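PDB 3PAM: transmembrane protein from Bartonella henselae, which probably binds oligopeptides as the solute-recognising component of an ABC-type transport system. Local coordinates for residues 77-87 with 242-250. Numbering follows the deposited sequence.
Sequences AVLPEVMDGSW and LDRILISGS
Val82 and Ser248 lie at the centre of a mixed polar and apolar helix-helix contact, in which helix 80-84 with the residues flanking it packs against the C-terminal turns of the long helix 232-249. The two short axes run roughly antiparallel (154°), 9.7 Å apart at closest approach. Leu79, the N-cap residue, gives its N-H to Ser248 OG in a nearly straight bond (N to OG 2.9 Å), and that hydroxyl donates in turn to Arg244 O, one turn back in its own helix. Arg244, extended from CG to NE, reaches along Val82 so that NE meets Val82 O at 3.0 Å; the oxygen lies in the guanidinium plane, whereas NE is tilted 27° from the carbonyl plane. NH1 is salt-bridged to Glu67, so NE and NH1 are each held by an oxygen. In this family 5 solute-binding protein domain, helix 232-249 runs, after a two-residue turn, into strand 252-257 of the mixed sheet. Alongside these bonds, Val82 CG1 presses on Arg244 CG (3.5 Å), while Val78 CG2 and Ala77 CB meet Ile245 CG1. Ile247 CG2, anti to its own N, sits 3.6 Å from the centroid of the six-membered ring of Trp87, 9° off the normal: a CH-pi contact over the face.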
loop_
_atom_site.group_PDB
_atom_site.type_symbol
_atom_site.label_atom_id
_atom_site.label_comp_id
_atom_site.label_asym_id
_atom_site.label_seq_id
_atom_site.Cartn_x
_atom_site.Cartn_y
_atom_site.Cartn_z
ATOM N N ALA A 77 -11.400 6.052 8.873
ATOM C CA ALA A 77 -10.065 6.258 8.309
ATOM C C ALA A 77 -8.987 5.332 8.880
ATOM O O ALA A 77 -8.142 4.830 8.143
ATOM C CB ALA A 77 -9.644 7.728 8.453
ATOM N N VAL A 78 -9.003 5.109 10.186
ATOM C CA VAL A 78 -7.904 4.390 10.817
ATOM C C VAL A 78 -8.395 3.124 11.496
ATOM O O VAL A 78 -9.474 3.120 12.091
ATOM C CB VAL A 78 -7.107 5.314 11.794
ATOM C CG1 VAL A 78 -5.885 4.605 12.367
ATOM C CG2 VAL A 78 -6.653 6.592 11.066
ATOM N N LEU A 79 -7.617 2.049 11.362
ATOM C CA LEU A 79 -7.867 0.790 12.062
ATOM C C LEU A 79 -7.453 0.934 13.512
ATOM O O LEU A 79 -6.408 1.523 13.784
ATOM C CB LEU A 79 -7.078 -0.372 11.450
ATOM C CG LEU A 79 -7.477 -0.896 10.076
ATOM C CD1 LEU A 79 -6.346 -1.716 9.472
ATOM C CD2 LEU A 79 -8.765 -1.722 10.152
ATOM N N PRO A 80 -8.269 0.388 14.436
ATOM C CA PRO A 80 -8.011 0.361 15.868
ATOM C C PRO A 80 -6.583 -0.046 16.220
ATOM O O PRO A 80 -5.970 0.603 17.060
ATOM C CB PRO A 80 -9.032 -0.672 16.402
ATOM C CG PRO A 80 -9.780 -1.194 15.193
ATOM C CD PRO A 80 -9.597 -0.173 14.123
ATOM N N GLU A 81 -6.053 -1.087 15.582
ATOM C CA GLU A 81 -4.679 -1.527 15.864
ATOM C C GLU A 81 -3.664 -0.430 15.480
ATOM O O GLU A 81 -2.638 -0.275 16.140
ATOM C CB GLU A 81 -4.317 -2.849 15.160
ATOM C CG GLU A 81 -5.454 -3.824 14.913
ATOM C CD GLU A 81 -5.918 -3.854 13.456
ATOM O OE1 GLU A 81 -5.292 -4.558 12.636
ATOM O OE2 GLU A 81 -6.931 -3.197 13.135
ATOM N N VAL A 82 -3.970 0.313 14.416
ATOM C CA VAL A 82 -3.134 1.422 13.942
ATOM C C VAL A 82 -3.293 2.679 14.814
ATOM O O VAL A 82 -2.325 3.420 15.006
ATOM C CB VAL A 82 -3.435 1.785 12.455
ATOM C CG1 VAL A 82 -2.461 2.827 11.945
ATOM C CG2 VAL A 82 -3.378 0.556 11.572
HETATM N N MSE A 83 -4.504 2.916 15.324
HETATM C CA MSE A 83 -4.741 4.012 16.267
HETATM C C MSE A 83 -3.935 3.870 17.559
HETATM O O MSE A 83 -3.521 4.875 18.134
HETATM C CB MSE A 83 -6.230 4.159 16.614
HETATM C CG MSE A 83 -6.994 5.213 15.794
HETATM SE SE MSE A 83 -6.310 7.078 15.855
HETATM C CE MSE A 83 -7.418 7.787 17.301
ATOM N N ASP A 84 -3.714 2.634 18.005
ATOM C CA ASP A 84 -3.064 2.395 19.307
ATOM C C ASP A 84 -1.574 2.029 19.250
ATOM O O ASP A 84 -0.905 2.011 20.276
ATOM C CB ASP A 84 -3.861 1.391 20.169
ATOM C CG ASP A 84 -3.896 -0.017 19.580
ATOM O OD1 ASP A 84 -4.867 -0.751 19.858
ATOM O OD2 ASP A 84 -2.961 -0.400 18.849
ATOM N N GLY A 85 -1.055 1.756 18.055
ATOM C CA GLY A 85 0.376 1.477 17.884
ATOM C C GLY A 85 0.722 0.009 18.036
ATOM O O GLY A 85 1.896 -0.366 18.078
ATOM N N SER A 86 -0.323 -0.811 18.113
ATOM C CA SER A 86 -0.211 -2.267 18.145
ATOM C C SER A 86 0.194 -2.811 16.774
ATOM O O SER A 86 1.057 -3.687 16.673
ATOM C CB SER A 86 -1.542 -2.873 18.619
ATOM O OG SER A 86 -1.974 -3.938 17.785
ATOM N N TRP A 87 -0.415 -2.257 15.727
ATOM C CA TRP A 87 -0.232 -2.722 14.357
ATOM C C TRP A 87 1.230 -2.880 13.973
ATOM O O TRP A 87 2.053 -2.034 14.282
ATOM C CB TRP A 87 -0.928 -1.757 13.398
ATOM C CG TRP A 87 -0.905 -2.182 11.969
ATOM C CD1 TRP A 87 -1.888 -2.851 11.305
ATOM C CD2 TRP A 87 0.151 -1.966 11.014
ATOM N NE1 TRP A 87 -1.522 -3.052 9.992
ATOM C CE2 TRP A 87 -0.271 -2.528 9.791
ATOM C CE3 TRP A 87 1.402 -1.334 11.071
ATOM C CZ2 TRP A 87 0.510 -2.487 8.641
ATOM C CZ3 TRP A 87 2.191 -1.304 9.926
ATOM C CH2 TRP A 87 1.741 -1.869 8.725
ATOM N N LEU A 242 -1.560 11.181 9.314
ATOM C CA LEU A 242 -1.539 10.771 7.913
ATOM C C LEU A 242 -1.002 9.349 7.722
ATOM O O LEU A 242 -1.619 8.541 7.035
ATOM C CB LEU A 242 -0.762 11.772 7.060
ATOM C CG LEU A 242 -0.630 11.446 5.566
ATOM C CD1 LEU A 242 -2.007 11.204 4.917
ATOM C CD2 LEU A 242 0.157 12.529 4.810
ATOM N N ASP A 243 0.148 9.048 8.323
ATOM C CA ASP A 243 0.713 7.698 8.273
ATOM C C ASP A 243 -0.342 6.633 8.653
ATOM O O ASP A 243 -0.449 5.597 8.013
ATOM C CB ASP A 243 1.925 7.596 9.203
ATOM C CG ASP A 243 2.710 6.316 8.997
ATOM O OD1 ASP A 243 2.856 5.898 7.833
ATOM O OD2 ASP A 243 3.187 5.716 9.995
ATOM N N ARG A 244 -1.128 6.976 9.645
ATOM C CA ARG A 244 -2.127 6.134 10.213
ATOM C C ARG A 244 -3.259 5.809 9.260
ATOM O O ARG A 244 -3.754 4.729 9.233
ATOM C CB ARG A 244 -2.655 6.796 11.464
ATOM C CG ARG A 244 -2.118 6.188 12.701
ATOM C CD ARG A 244 -2.200 7.012 13.983
ATOM N NE ARG A 244 -1.463 6.251 14.965
ATOM C CZ ARG A 244 -0.562 6.712 15.793
ATOM N NH1 ARG A 244 -0.302 7.985 15.855
ATOM N NH2 ARG A 244 0.059 5.869 16.570
ATOM N N ILE A 245 -3.643 6.786 8.480
ATOM C CA ILE A 245 -4.615 6.679 7.405
ATOM C C ILE A 245 -4.069 5.914 6.219
ATOM O O ILE A 245 -4.783 5.123 5.606
ATOM C CB ILE A 245 -5.073 8.073 6.936
ATOM C CG1 ILE A 245 -5.815 8.763 8.076
ATOM C CG2 ILE A 245 -5.968 7.967 5.687
ATOM C CD1 ILE A 245 -6.288 10.129 7.754
ATOM N N LEU A 246 -2.810 6.147 5.877
ATOM C CA LEU A 246 -2.263 5.532 4.687
ATOM C C LEU A 246 -1.976 4.071 4.946
ATOM O O LEU A 246 -2.199 3.210 4.094
ATOM C CB LEU A 246 -1.018 6.275 4.239
ATOM C CG LEU A 246 -1.260 7.728 3.837
ATOM C CD1 LEU A 246 0.055 8.365 3.419
ATOM C CD2 LEU A 246 -2.253 7.790 2.720
ATOM N N ILE A 247 -1.490 3.783 6.140
ATOM C CA ILE A 247 -1.390 2.396 6.586
ATOM C C ILE A 247 -2.757 1.703 6.528
ATOM O O ILE A 247 -2.869 0.571 6.048
ATOM C CB ILE A 247 -0.780 2.315 8.007
ATOM C CG1 ILE A 247 0.684 2.744 7.962
ATOM C CG2 ILE A 247 -0.916 0.904 8.621
ATOM C CD1 ILE A 247 1.224 3.179 9.308
ATOM N N SER A 248 -3.796 2.379 7.010
ATOM C CA SER A 248 -5.127 1.762 7.078
ATOM C C SER A 248 -5.749 1.644 5.711
ATOM O O SER A 248 -6.663 0.849 5.509
ATOM C CB SER A 248 -6.062 2.562 7.982
ATOM O OG SER A 248 -5.600 2.517 9.305
ATOM N N GLY A 249 -5.271 2.466 4.776
ATOM C CA GLY A 249 -5.720 2.392 3.411
ATOM C C GLY A 249 -5.142 1.264 2.591
ATOM O O GLY A 249 -5.748 0.871 1.606
ATOM N N SER A 250 -3.977 0.743 2.975
ATOM C CA SER A 250 -3.247 -0.213 2.139
ATOM C C SER A 250 -3.181 0.247 0.672
ATOM O O SER A 250 -3.419 -0.536 -0.242
ATOM C CB SER A 250 -3.829 -1.635 2.260
ATOM O OG SER A 250 -3.518 -2.210 3.532
#